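PDB 2GGO: 401aa long hypothetical glucose-1-phosphate thymidylyltransferase from Sulfolobus tokodaii, which acts as a bifunctional enzyme in the synthesis of UDP-N-acetylglucosamine and UDP-N-acetylgalactosamine, probably pairing a nucleotidyltransferase with an acetyltransferase. Local coordinates for residues A[87-92]-A[165-170]; A[117-122]-A[159-164]; A[141-146]-A[191-196]; A[172-177]-A[185-190]. All blocks are in the same frame, centred on the assembly; numbering follows the deposited sequence.

All four contacts lie in the N-terminal nucleotidyltransferase part, on the same side of the chain's centre, with their own centres about 11 to 17 Å apart. Contact 2 is the core, pairing strands 117-123 and 155-164 of the mixed sheet. Directly after strand 155-164 comes helix 166-173, whose start meets the loop before strand 92-97 in contact 1 and whose end meets helix 184-194 in contact 4. Helix 184-194 is shared with contact 3, where its last turn meets strand 141-145. The segments of contacts 1 and 3 alternate along the chain, as do those of 2 and 3. Helix 184-194 thus bridges the central sheet and the outlying two-stranded sheet near the predicted sugar-phosphate site, backed by helix 166-173.

Contact 1 (A[87-92]-A[165-170]); sequences AKFNDE and SDIFTY
S165 donates its backbone N-H to the carbonyl oxygen of D91, with S165 N and D91 O 2.7 Å apart. The bond is moderately bent, 144° at the hydrogen, and the donor sits somewhat off the carbonyl plane. The hydroxyl of S165 adds a weak second bond to the same acceptor, S165 OG to D91 O 3.4 Å. A short residue such as serine suits this place, since it lets its backbone N come right up to the carbonyl. D91 itself has positive phi and points its CB away, offering its backbone to S165.

Beside this polar end the ring of F89 packs from the loop against the start of helix 166-173. Its first torsion sets CG between the backbone N and the carbonyl carbon (chi1 87°). The CE2-CZ end of the F168 ring lies over one face of F89, displaced toward the rim. The ring planes are 48° apart, an oblique pairing whose exact spacing is doubtful because the nearest carbons are modelled too close. F89 CZ also meets I167 CG2 at 4.0 Å, while A87 CB touches the edge of the F168 ring, 3.9 Å from CE1. I167 reaches on to I188 and M191 of helix 184-194.

One main-chain bond thus fixes the loop against the beginning of the helix in this GT-A family domain, with aromatic and aliphatic groups packed beside it.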
loop_
_atom_site.group_PDB
_atom_site.type_symbol
_atom_site.label_atom_id
_atom_site.label_comp_id
_atom_site.label_asym_id
_atom_site.label_seq_id
_atom_site.Cartn_x
_atom_site.Cartn_y
_atom_site.Cartn_z
ATOM N N ALA A 87 -0.817 3.269 -23.745
ATOM C CA ALA A 87 -1.901 2.286 -23.963
ATOM C C ALA A 87 -1.973 1.780 -25.404
ATOM O O ALA A 87 -2.051 2.561 -26.367
ATOM C CB ALA A 87 -3.253 2.817 -23.523
ATOM N N LYS A 88 -1.954 0.449 -25.505
ATOM C CA LYS A 88 -1.950 -0.318 -26.758
ATOM C C LYS A 88 -3.290 -1.083 -26.952
ATOM O O LYS A 88 -3.312 -2.322 -27.111
ATOM C CB LYS A 88 -0.750 -1.295 -26.768
ATOM C CG LYS A 88 0.637 -0.656 -26.986
ATOM C CD LYS A 88 1.751 -1.709 -26.938
ATOM C CE LYS A 88 3.003 -1.269 -27.701
ATOM N NZ LYS A 88 2.886 -1.439 -29.183
ATOM N N PHE A 89 -4.403 -0.342 -26.937
ATOM C CA PHE A 89 -5.722 -0.957 -27.105
ATOM C C PHE A 89 -6.660 -0.270 -28.107
ATOM O O PHE A 89 -6.639 0.965 -28.315
ATOM C CB PHE A 89 -6.428 -1.208 -25.742
ATOM C CG PHE A 89 -7.243 -0.028 -25.220
ATOM C CD1 PHE A 89 -8.610 0.088 -25.513
ATOM C CD2 PHE A 89 -6.655 0.951 -24.410
ATOM C CE1 PHE A 89 -9.375 1.176 -25.031
ATOM C CE2 PHE A 89 -7.420 2.037 -23.913
ATOM C CZ PHE A 89 -8.782 2.144 -24.230
ATOM N N ASN A 90 -7.470 -1.134 -28.721
ATOM C CA ASN A 90 -8.683 -0.763 -29.459
ATOM C C ASN A 90 -9.897 -1.360 -28.694
ATOM O O ASN A 90 -9.718 -2.120 -27.720
ATOM C CB ASN A 90 -8.600 -1.278 -30.914
ATOM C CG ASN A 90 -7.156 -1.336 -31.437
ATOM O OD1 ASN A 90 -6.633 -0.359 -31.993
ATOM N ND2 ASN A 90 -6.507 -2.483 -31.247
ATOM N N ASP A 91 -11.113 -1.022 -29.134
ATOM C CA ASP A 91 -12.359 -1.444 -28.472
ATOM C C ASP A 91 -12.370 -0.958 -27.023
ATOM O O ASP A 91 -12.637 0.223 -26.768
ATOM C CB ASP A 91 -12.589 -2.973 -28.532
ATOM C CG ASP A 91 -11.829 -3.648 -29.679
ATOM O OD1 ASP A 91 -12.211 -3.422 -30.865
ATOM O OD2 ASP A 91 -10.847 -4.397 -29.383
ATOM N N GLU A 92 -12.046 -1.863 -26.094
ATOM C CA GLU A 92 -12.231 -1.633 -24.660
ATOM C C GLU A 92 -11.038 -2.054 -23.792
ATOM O O GLU A 92 -10.339 -3.031 -24.092
ATOM C CB GLU A 92 -13.454 -2.394 -24.158
ATOM C CG GLU A 92 -14.693 -2.271 -24.978
ATOM C CD GLU A 92 -15.730 -3.271 -24.563
ATOM O OE1 GLU A 92 -16.465 -3.015 -23.595
ATOM O OE2 GLU A 92 -15.819 -4.327 -25.212
ATOM N N SER A 165 -12.070 2.858 -26.795
ATOM C CA SER A 165 -11.060 3.591 -27.553
ATOM C C SER A 165 -11.381 5.087 -27.829
ATOM O O SER A 165 -10.501 5.838 -28.253
ATOM C CB SER A 165 -10.744 2.839 -28.849
ATOM O OG SER A 165 -11.921 2.257 -29.391
ATOM N N ASP A 166 -12.618 5.521 -27.572
ATOM C CA ASP A 166 -12.990 6.948 -27.628
ATOM C C ASP A 166 -12.213 7.793 -26.645
ATOM O O ASP A 166 -12.200 9.016 -26.764
ATOM C CB ASP A 166 -14.456 7.165 -27.276
ATOM C CG ASP A 166 -15.355 6.158 -27.907
ATOM O OD1 ASP A 166 -15.007 5.691 -29.017
ATOM O OD2 ASP A 166 -16.400 5.836 -27.284
ATOM N N ILE A 167 -11.610 7.160 -25.646
ATOM C CA ILE A 167 -10.857 7.907 -24.666
ATOM C C ILE A 167 -9.674 8.660 -25.303
ATOM O O ILE A 167 -9.370 9.789 -24.894
ATOM C CB ILE A 167 -10.401 7.034 -23.461
ATOM C CG1 ILE A 167 -10.107 7.925 -22.239
ATOM C CG2 ILE A 167 -9.189 6.151 -23.818
ATOM C CD1 ILE A 167 -11.214 8.939 -21.891
ATOM N N PHE A 168 -9.043 8.054 -26.316
ATOM C CA PHE A 168 -7.843 8.628 -26.942
ATOM C C PHE A 168 -8.112 9.989 -27.584
ATOM O O PHE A 168 -7.306 10.912 -27.473
ATOM C CB PHE A 168 -7.238 7.650 -27.945
ATOM C CG PHE A 168 -6.886 6.318 -27.347
ATOM C CD1 PHE A 168 -5.792 6.192 -26.486
ATOM C CD2 PHE A 168 -7.650 5.182 -27.637
ATOM C CE1 PHE A 168 -5.465 4.949 -25.926
ATOM C CE2 PHE A 168 -7.334 3.935 -27.082
ATOM C CZ PHE A 168 -6.235 3.820 -26.231
ATOM N N THR A 169 -9.268 10.103 -28.225
ATOM C CA THR A 169 -9.726 11.358 -28.793
ATOM C C THR A 169 -9.620 12.532 -27.805
ATOM O O THR A 169 -8.946 13.528 -28.095
ATOM C CB THR A 169 -11.164 11.210 -29.315
ATOM O OG1 THR A 169 -11.195 10.168 -30.294
ATOM C CG2 THR A 169 -11.656 12.506 -29.948
ATOM N N TYR A 170 -10.261 12.402 -26.644
ATOM C CA TYR A 170 -10.295 13.479 -25.644
ATOM C C TYR A 170 -8.975 13.629 -24.887
ATOM O O TYR A 170 -8.776 14.616 -24.179
ATOM C CB TYR A 170 -11.459 13.291 -24.658
ATOM C CG TYR A 170 -12.792 13.094 -25.328
ATOM C CD1 TYR A 170 -13.154 11.847 -25.841
ATOM C CD2 TYR A 170 -13.692 14.147 -25.461
ATOM C CE1 TYR A 170 -14.378 11.645 -26.478
ATOM C CE2 TYR A 170 -14.931 13.960 -26.094
ATOM C CZ TYR A 170 -15.264 12.701 -26.599
ATOM O OH TYR A 170 -16.471 12.487 -27.227
#

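Contact 2 (A[117-122]-A[159-164]); sequences NAIIGV and GIYKLN
A118 with K162 and I119 with Y161 are antiparallel pairs in the mixed central sheet of the nucleotidyltransferase domain. A118 and K162 form a hydrogen-bonded pair: A118 N to K162 O is 2.9 Å, and K162 N to A118 O is 3.1 Å. I120 N continues the ladder to I160 O.

Past its end a side chain takes over. With CG beside its own backbone N (chi1 -64°), N117 accepts the N-H of N164, N164 N to N117 OD1 2.7 Å and almost straight at 176°. On one face the side chains of I119 and Y161 lie side by side, pointing the same way, I119 CD1 3.5 Å from Y161 CE2. On the other face I120 crosses I160 obliquely, and I120 CD1 packs tightly on I160 CG2 at 3.5 Å. The Y161 hydroxyl bonds to N157, a probable binding residue for N-acetylglucosamine 1-phosphate.

The ammonium of K162 is buried yet well supplied: K162 NZ lies 3.0 Å from N164 OD1, in the amide plane on a lone pair, and its three N-H groups are shared among this oxygen, the carbonyls of L114 and E116 and the carboxylate of E92, a salt bridge. Such company would be expected to keep the lysine charged, and it ties strand 155-164 to the backbone of 114-116.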
loop_
_atom_site.group_PDB
_atom_site.type_symbol
_atom_site.label_atom_id
_atom_site.label_comp_id
_atom_site.label_asym_id
_atom_site.label_seq_id
_atom_site.Cartn_x
_atom_site.Cartn_y
_atom_site.Cartn_z
ATOM N N ASN A 117 -18.777 3.264 -21.761
ATOM C CA ASN A 117 -17.743 3.680 -20.840
ATOM C C ASN A 117 -18.330 3.747 -19.446
ATOM O O ASN A 117 -19.341 4.409 -19.235
ATOM C CB ASN A 117 -17.216 5.041 -21.236
ATOM C CG ASN A 117 -16.531 5.032 -22.577
ATOM O OD1 ASN A 117 -15.376 4.682 -22.683
ATOM N ND2 ASN A 117 -17.244 5.452 -23.616
ATOM N N ALA A 118 -17.705 3.061 -18.488
ATOM C CA ALA A 118 -18.151 3.117 -17.087
ATOM C C ALA A 118 -17.005 3.427 -16.089
ATOM O O ALA A 118 -15.828 3.399 -16.440
ATOM C CB ALA A 118 -18.893 1.821 -16.700
ATOM N N ILE A 119 -17.376 3.693 -14.845
ATOM C CA ILE A 119 -16.445 4.147 -13.835
ATOM C C ILE A 119 -16.971 3.740 -12.478
ATOM O O ILE A 119 -18.170 3.789 -12.241
ATOM C CB ILE A 119 -16.256 5.666 -13.981
ATOM C CG1 ILE A 119 -14.933 5.952 -14.676
ATOM C CG2 ILE A 119 -16.391 6.446 -12.665
ATOM C CD1 ILE A 119 -14.595 7.386 -14.666
ATOM N N ILE A 120 -16.078 3.274 -11.605
ATOM C CA ILE A 120 -16.472 2.880 -10.245
ATOM C C ILE A 120 -16.291 4.047 -9.284
ATOM O O ILE A 120 -15.338 4.808 -9.386
ATOM C CB ILE A 120 -15.805 1.561 -9.790
ATOM C CG1 ILE A 120 -16.353 0.423 -10.665
ATOM C CG2 ILE A 120 -16.093 1.266 -8.314
ATOM C CD1 ILE A 120 -15.624 -0.891 -10.576
ATOM N N GLY A 121 -17.265 4.208 -8.401
ATOM C CA GLY A 121 -17.252 5.236 -7.387
ATOM C C GLY A 121 -17.497 4.605 -6.040
ATOM O O GLY A 121 -18.288 3.664 -5.897
ATOM N N VAL A 122 -16.791 5.117 -5.051
ATOM C CA VAL A 122 -16.844 4.574 -3.713
ATOM C C VAL A 122 -17.165 5.728 -2.761
ATOM O O VAL A 122 -16.744 6.872 -2.986
ATOM C CB VAL A 122 -15.500 3.835 -3.345
ATOM C CG1 VAL A 122 -14.296 4.757 -3.461
ATOM C CG2 VAL A 122 -15.567 3.191 -1.965
ATOM N N GLY A 159 -11.017 4.969 -8.999
ATOM C CA GLY A 159 -9.895 4.654 -9.896
ATOM C C GLY A 159 -9.910 3.306 -10.609
ATOM O O GLY A 159 -8.844 2.781 -10.947
ATOM N N ILE A 160 -11.108 2.743 -10.813
ATOM C CA ILE A 160 -11.354 1.556 -11.673
ATOM C C ILE A 160 -12.221 1.913 -12.909
ATOM O O ILE A 160 -13.403 2.220 -12.801
ATOM C CB ILE A 160 -12.045 0.418 -10.891
ATOM C CG1 ILE A 160 -11.164 -0.032 -9.724
ATOM C CG2 ILE A 160 -12.383 -0.777 -11.825
ATOM C CD1 ILE A 160 -11.915 -0.715 -8.634
ATOM N N TYR A 161 -11.607 1.905 -14.081
ATOM C CA TYR A 161 -12.257 2.367 -15.296
ATOM C C TYR A 161 -12.473 1.240 -16.274
ATOM O O TYR A 161 -11.649 0.347 -16.375
ATOM C CB TYR A 161 -11.364 3.385 -16.002
ATOM C CG TYR A 161 -10.994 4.582 -15.180
ATOM C CD1 TYR A 161 -9.781 5.224 -15.383
ATOM C CD2 TYR A 161 -11.847 5.078 -14.189
ATOM C CE1 TYR A 161 -9.424 6.357 -14.628
ATOM C CE2 TYR A 161 -11.502 6.203 -13.416
ATOM C CZ TYR A 161 -10.296 6.854 -13.655
ATOM O OH TYR A 161 -9.938 7.979 -12.911
ATOM N N LYS A 162 -13.567 1.307 -17.018
ATOM C CA LYS A 162 -13.755 0.474 -18.210
ATOM C C LYS A 162 -14.040 1.464 -19.347
ATOM O O LYS A 162 -15.134 2.046 -19.437
ATOM C CB LYS A 162 -14.927 -0.502 -18.017
ATOM C CG LYS A 162 -14.931 -1.744 -18.861
ATOM C CD LYS A 162 -15.247 -1.489 -20.332
ATOM C CE LYS A 162 -16.677 -0.990 -20.547
ATOM N NZ LYS A 162 -17.102 -0.796 -21.984
ATOM N N LEU A 163 -13.034 1.663 -20.193
ATOM C CA LEU A 163 -13.056 2.735 -21.174
ATOM C C LEU A 163 -12.904 2.153 -22.559
ATOM O O LEU A 163 -12.154 1.180 -22.765
ATOM C CB LEU A 163 -11.949 3.770 -20.907
ATOM C CG LEU A 163 -11.882 4.474 -19.539
ATOM C CD1 LEU A 163 -10.624 5.275 -19.430
ATOM C CD2 LEU A 163 -13.088 5.348 -19.251
ATOM N N ASN A 164 -13.657 2.736 -23.490
ATOM C CA ASN A 164 -13.548 2.391 -24.908
ATOM C C ASN A 164 -12.555 3.305 -25.641
ATOM O O ASN A 164 -12.226 4.391 -25.152
ATOM C CB ASN A 164 -14.924 2.415 -25.555
ATOM C CG ASN A 164 -15.978 1.791 -24.677
ATOM O OD1 ASN A 164 -15.843 0.653 -24.234
ATOM N ND2 ASN A 164 -17.032 2.539 -24.409
#

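Contact 3 (A[141-146]-A[191-196]); sequences LSKIIE and MAKDHR
K193 stretches from the last turn of helix 184-194 to the carbonyl of S142. From CB, the chain sets out with CG beside its own backbone N (chi1 -62°), and bends at chi2 and again at chi3 bring the far end round to strand 141-145. CE passes first, 3.2 Å from S142 O. The tip follows with the one hydrogen bond of the contact, K193 NZ to S142 O 2.7 Å. The ammonium approaches steeply from above, 54° out of the carbonyl plane, at a C=O...N angle of 112°. S142 OG lies 3.5 Å from K193 NZ. The aliphatic K143 CE lies 4.2 Å from K193 NZ; the two ammonium groups are near enough that their like charges would be expected to repel mildly. A long, flexible lysine suits a surface place such as this, where the charge can meet both a carbonyl and solvent.

S142 and K143 together face V134 of the neighbouring strand, a classic beta bulge in the two-stranded sheet of 132-135 and 141-145. Next to the bulge A192, small enough to let the helix come close, sets its CB 3.6 Å from L141 O. The same methyl touches L141 CD2 at 3.9 Å. The side chain of L141 is buried further against I188 and against V197 and V199 of the central sheet.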
loop_
_atom_site.group_PDB
_atom_site.type_symbol
_atom_site.label_atom_id
_atom_site.label_comp_id
_atom_site.label_asym_id
_atom_site.label_seq_id
_atom_site.Cartn_x
_atom_site.Cartn_y
_atom_site.Cartn_z
ATOM N N LEU A 141 -22.303 9.944 -15.284
ATOM C CA LEU A 141 -21.373 10.967 -14.827
ATOM C C LEU A 141 -21.608 12.328 -15.462
ATOM O O LEU A 141 -21.638 12.447 -16.691
ATOM C CB LEU A 141 -19.921 10.536 -15.050
ATOM C CG LEU A 141 -18.839 11.429 -14.433
ATOM C CD1 LEU A 141 -18.654 11.120 -12.953
ATOM C CD2 LEU A 141 -17.538 11.310 -15.215
ATOM N N SER A 142 -21.762 13.343 -14.608
ATOM C CA SER A 142 -21.779 14.729 -15.042
ATOM C C SER A 142 -20.343 15.227 -15.112
ATOM O O SER A 142 -19.805 15.431 -16.197
ATOM C CB SER A 142 -22.621 15.577 -14.097
ATOM O OG SER A 142 -23.100 16.728 -14.762
ATOM N N LYS A 143 -19.707 15.400 -13.959
ATOM C CA LYS A 143 -18.268 15.716 -13.936
ATOM C C LYS A 143 -17.545 15.181 -12.684
ATOM O O LYS A 143 -18.188 14.634 -11.781
ATOM C CB LYS A 143 -17.988 17.223 -14.203
ATOM C CG LYS A 143 -18.582 18.242 -13.200
ATOM C CD LYS A 143 -18.559 19.691 -13.752
ATOM C CE LYS A 143 -19.801 20.021 -14.613
ATOM N NZ LYS A 143 -19.719 21.283 -15.418
ATOM N N ILE A 144 -16.214 15.301 -12.658
ATOM C CA ILE A 144 -15.410 14.965 -11.472
ATOM C C ILE A 144 -14.585 16.172 -11.047
ATOM O O ILE A 144 -13.692 16.601 -11.780
ATOM C CB ILE A 144 -14.428 13.782 -11.715
ATOM C CG1 ILE A 144 -15.080 12.671 -12.556
ATOM C CG2 ILE A 144 -13.863 13.261 -10.373
ATOM C CD1 ILE A 144 -14.122 11.954 -13.500
ATOM N N ILE A 145 -14.878 16.704 -9.860
ATOM C CA ILE A 145 -14.178 17.891 -9.339
ATOM C C ILE A 145 -12.909 17.474 -8.611
ATOM O O ILE A 145 -12.955 16.826 -7.559
ATOM C CB ILE A 145 -15.060 18.768 -8.390
ATOM C CG1 ILE A 145 -16.551 18.637 -8.723
ATOM C CG2 ILE A 145 -14.604 20.242 -8.431
ATOM C CD1 ILE A 145 -17.454 18.708 -7.512
ATOM N N GLU A 146 -11.777 17.860 -9.189
ATOM C CA GLU A 146 -10.480 17.472 -8.663
ATOM C C GLU A 146 -10.038 18.193 -7.385
ATOM O O GLU A 146 -9.463 19.290 -7.436
ATOM C CB GLU A 146 -9.404 17.539 -9.754
ATOM C CG GLU A 146 -9.021 16.158 -10.273
ATOM C CD GLU A 146 -8.982 15.102 -9.152
ATOM O OE1 GLU A 146 -9.665 14.061 -9.296
ATOM O OE2 GLU A 146 -8.294 15.322 -8.122
ATOM N N MET A 191 -15.492 13.751 -22.394
ATOM C CA MET A 191 -16.200 12.586 -22.920
ATOM C C MET A 191 -17.567 12.414 -22.266
ATOM O O MET A 191 -18.534 12.069 -22.938
ATOM C CB MET A 191 -15.353 11.315 -22.756
ATOM C CG MET A 191 -15.891 10.093 -23.514
ATOM S SD MET A 191 -15.029 8.531 -23.195
ATOM C CE MET A 191 -15.609 8.146 -21.551
ATOM N N ALA A 192 -17.641 12.675 -20.960
ATOM C CA ALA A 192 -18.892 12.575 -20.199
ATOM C C ALA A 192 -19.977 13.551 -20.692
ATOM O O ALA A 192 -21.169 13.373 -20.398
ATOM C CB ALA A 192 -18.631 12.762 -18.692
ATOM N N LYS A 193 -19.557 14.578 -21.435
ATOM C CA LYS A 193 -20.493 15.530 -22.036
ATOM C C LYS A 193 -21.148 14.966 -23.298
ATOM O O LYS A 193 -22.370 15.071 -23.474
ATOM C CB LYS A 193 -19.807 16.869 -22.310
ATOM C CG LYS A 193 -19.311 17.548 -21.034
ATOM C CD LYS A 193 -20.442 17.696 -20.007
ATOM C CE LYS A 193 -19.953 17.561 -18.565
ATOM N NZ LYS A 193 -21.119 17.343 -17.630
ATOM N N ASP A 194 -20.336 14.343 -24.153
ATOM C CA ASP A 194 -20.820 13.707 -25.384
ATOM C C ASP A 194 -21.330 12.298 -25.070
ATOM O O ASP A 194 -22.476 11.938 -25.389
ATOM C CB ASP A 194 -19.697 13.630 -26.431
ATOM C CG ASP A 194 -18.739 14.830 -26.377
ATOM O OD1 ASP A 194 -18.856 15.683 -25.460
ATOM O OD2 ASP A 194 -17.849 14.913 -27.259
ATOM N N HIS A 195 -20.462 11.512 -24.431
ATOM C CA HIS A 195 -20.751 10.122 -24.136
ATOM C C HIS A 195 -21.318 9.927 -22.750
ATOM O O HIS A 195 -20.990 10.655 -21.796
ATOM C CB HIS A 195 -19.507 9.263 -24.309
ATOM C CG HIS A 195 -19.052 9.151 -25.726
ATOM N ND1 HIS A 195 -18.184 10.056 -26.300
ATOM C CD2 HIS A 195 -19.350 8.248 -26.688
ATOM C CE1 HIS A 195 -17.964 9.712 -27.556
ATOM N NE2 HIS A 195 -18.655 8.615 -27.815
ATOM N N ARG A 196 -22.181 8.922 -22.669
ATOM C CA ARG A 196 -22.754 8.456 -21.428
ATOM C C ARG A 196 -21.711 7.554 -20.754
ATOM O O ARG A 196 -21.288 6.530 -21.317
ATOM C CB ARG A 196 -24.058 7.732 -21.750
ATOM C CG ARG A 196 -24.449 6.595 -20.868
ATOM C CD ARG A 196 -25.160 5.568 -21.733
ATOM N NE ARG A 196 -25.810 4.539 -20.935
ATOM C CZ ARG A 196 -26.961 4.710 -20.288
ATOM N NH1 ARG A 196 -27.605 5.878 -20.340
ATOM N NH2 ARG A 196 -27.472 3.710 -19.584
#

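Contact 4 (A[172-177]-A[185-190]); sequences DKISIS and TDAINL
I174, the first residue to leave helical geometry after helix 166-173, brings its CA to 5.9 Å from the CA of A187 on helix 184-194, the closest CA pair across the contact. Its side chain points at that helix and carries most of the contact. CG1 lies against the backbone, 3.6 Å from A187 N, while the end of the branch runs across the side chain of D186 at about a right angle, I174 CD1 to D186 CB 3.5 Å. I174 CG2 covers the same methylene more loosely. L190, four residues beyond D186, lies on the same face of the helix: L190 CD2 touches I174 CD1 at 3.7 Å, and its other methyl, CD1, lies equally far from I174 CG1. A branched isoleucine suits this place because its CG1-CD1 arm reaches both D186 and L190, while CG2 rests on D186 CB.

The two segments belong to two successive helices, 166-173 and 184-194, joined by a loop whose L182 covers I174 and I176 as well. Y170 of the first helix packs on A187 and L190, and it also forms a cation-pi pair with K173, whose CB lies 4.2 Å from L190 CD1.

At the loop end the carboxylate of D186 takes part. Its first torsion places CG anti to the carbonyl carbon (chi1 -76°). Beyond it, D186 OD2 lies 3.5 Å from the I176 methyl CG2. S177 OG is 3.3 Å from D186 OD2, but that hydroxyl is hydrogen-bonded to E183.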
loop_
_atom_site.group_PDB
_atom_site.type_symbol
_atom_site.label_atom_id
_atom_site.label_comp_id
_atom_site.label_asym_id
_atom_site.label_seq_id
_atom_site.Cartn_x
_atom_site.Cartn_y
_atom_site.Cartn_z
ATOM N N ASP A 172 -6.065 13.825 -26.412
ATOM C CA ASP A 172 -5.334 14.779 -27.235
ATOM C C ASP A 172 -5.948 16.162 -27.092
ATOM O O ASP A 172 -5.233 17.155 -26.944
ATOM C CB ASP A 172 -5.369 14.349 -28.704
ATOM C CG ASP A 172 -4.780 12.971 -28.924
ATOM O OD1 ASP A 172 -3.909 12.843 -29.807
ATOM O OD2 ASP A 172 -5.177 12.019 -28.213
ATOM N N LYS A 173 -7.279 16.210 -27.134
ATOM C CA LYS A 173 -8.029 17.460 -27.016
ATOM C C LYS A 173 -7.818 18.109 -25.648
ATOM O O LYS A 173 -7.935 19.329 -25.515
ATOM C CB LYS A 173 -9.524 17.244 -27.302
ATOM C CG LYS A 173 -9.831 16.617 -28.673
ATOM C CD LYS A 173 -11.129 17.146 -29.289
ATOM C CE LYS A 173 -12.368 16.861 -28.430
ATOM N NZ LYS A 173 -12.817 15.437 -28.500
ATOM N N ILE A 174 -7.489 17.292 -24.647
ATOM C CA ILE A 174 -7.178 17.780 -23.297
ATOM C C ILE A 174 -5.770 18.394 -23.197
ATOM O O ILE A 174 -4.759 17.728 -23.469
ATOM C CB ILE A 174 -7.483 16.692 -22.182
ATOM C CG1 ILE A 174 -8.815 16.995 -21.468
ATOM C CG2 ILE A 174 -6.329 16.507 -21.176
ATOM C CD1 ILE A 174 -8.917 18.374 -20.782
ATOM N N SER A 175 -5.737 19.683 -22.845
ATOM C CA SER A 175 -4.492 20.402 -22.551
ATOM C C SER A 175 -4.149 20.270 -21.067
ATOM O O SER A 175 -5.017 20.404 -20.192
ATOM C CB SER A 175 -4.564 21.872 -22.992
ATOM O OG SER A 175 -5.868 22.401 -22.833
ATOM N N ILE A 176 -2.873 20.004 -20.800
ATOM C CA ILE A 176 -2.461 19.412 -19.530
ATOM C C ILE A 176 -1.042 19.806 -19.096
ATOM O O ILE A 176 -0.121 19.782 -19.916
ATOM C CB ILE A 176 -2.564 17.848 -19.587
ATOM C CG1 ILE A 176 -2.407 17.321 -21.030
ATOM C CG2 ILE A 176 -3.892 17.362 -18.993
ATOM C CD1 ILE A 176 -0.971 17.249 -21.572
ATOM N N SER A 177 -0.851 20.193 -17.831
ATOM C CA SER A 177 -1.917 20.512 -16.864
ATOM C C SER A 177 -1.391 21.478 -15.818
ATOM O O SER A 177 -0.272 21.994 -15.944
ATOM C CB SER A 177 -2.458 19.268 -16.157
ATOM O OG SER A 177 -3.839 19.089 -16.425
ATOM N N THR A 185 -8.738 11.905 -15.652
ATOM C CA THR A 185 -10.027 12.526 -15.328
ATOM C C THR A 185 -10.449 13.702 -16.231
ATOM O O THR A 185 -11.636 13.867 -16.509
ATOM C CB THR A 185 -10.094 12.955 -13.844
ATOM O OG1 THR A 185 -8.870 13.599 -13.468
ATOM C CG2 THR A 185 -10.305 11.747 -12.956
ATOM N N ASP A 186 -9.483 14.505 -16.683
ATOM C CA ASP A 186 -9.740 15.636 -17.581
ATOM C C ASP A 186 -10.423 15.175 -18.845
ATOM O O ASP A 186 -11.458 15.722 -19.232
ATOM C CB ASP A 186 -8.431 16.320 -17.965
ATOM C CG ASP A 186 -7.872 17.195 -16.860
ATOM O OD1 ASP A 186 -8.646 17.600 -15.959
ATOM O OD2 ASP A 186 -6.648 17.478 -16.907
ATOM N N ALA A 187 -9.812 14.168 -19.474
ATOM C CA ALA A 187 -10.298 13.546 -20.705
ATOM C C ALA A 187 -11.649 12.854 -20.516
ATOM O O ALA A 187 -12.505 12.897 -21.400
ATOM C CB ALA A 187 -9.262 12.564 -21.237
ATOM N N ILE A 188 -11.833 12.219 -19.363
ATOM C CA ILE A 188 -13.099 11.571 -19.016
ATOM C C ILE A 188 -14.207 12.614 -18.849
ATOM O O ILE A 188 -15.394 12.311 -19.040
ATOM C CB ILE A 188 -12.974 10.680 -17.725
ATOM C CG1 ILE A 188 -12.215 9.378 -18.032
ATOM C CG2 ILE A 188 -14.351 10.378 -17.117
ATOM C CD1 ILE A 188 -11.873 8.540 -16.810
ATOM N N ASN A 189 -13.813 13.841 -18.505
ATOM C CA ASN A 189 -14.775 14.908 -18.243
ATOM C C ASN A 189 -15.399 15.551 -19.479
ATOM O O ASN A 189 -16.590 15.885 -19.465
ATOM C CB ASN A 189 -14.204 15.941 -17.279
ATOM C CG ASN A 189 -14.715 15.747 -15.871
ATOM O OD1 ASN A 189 -14.055 16.106 -14.903
ATOM N ND2 ASN A 189 -15.903 15.171 -15.749
ATOM N N LEU A 190 -14.605 15.698 -20.541
ATOM C CA LEU A 190 -15.122 16.095 -21.855
ATOM C C LEU A 190 -15.979 14.989 -22.477
ATOM O O LEU A 190 -17.046 15.259 -23.027
ATOM C CB LEU A 190 -13.991 16.448 -22.837
ATOM C CG LEU A 190 -12.569 16.886 -22.460
ATOM C CD1 LEU A 190 -11.764 16.935 -23.757
ATOM C CD2 LEU A 190 -12.494 18.219 -21.683
#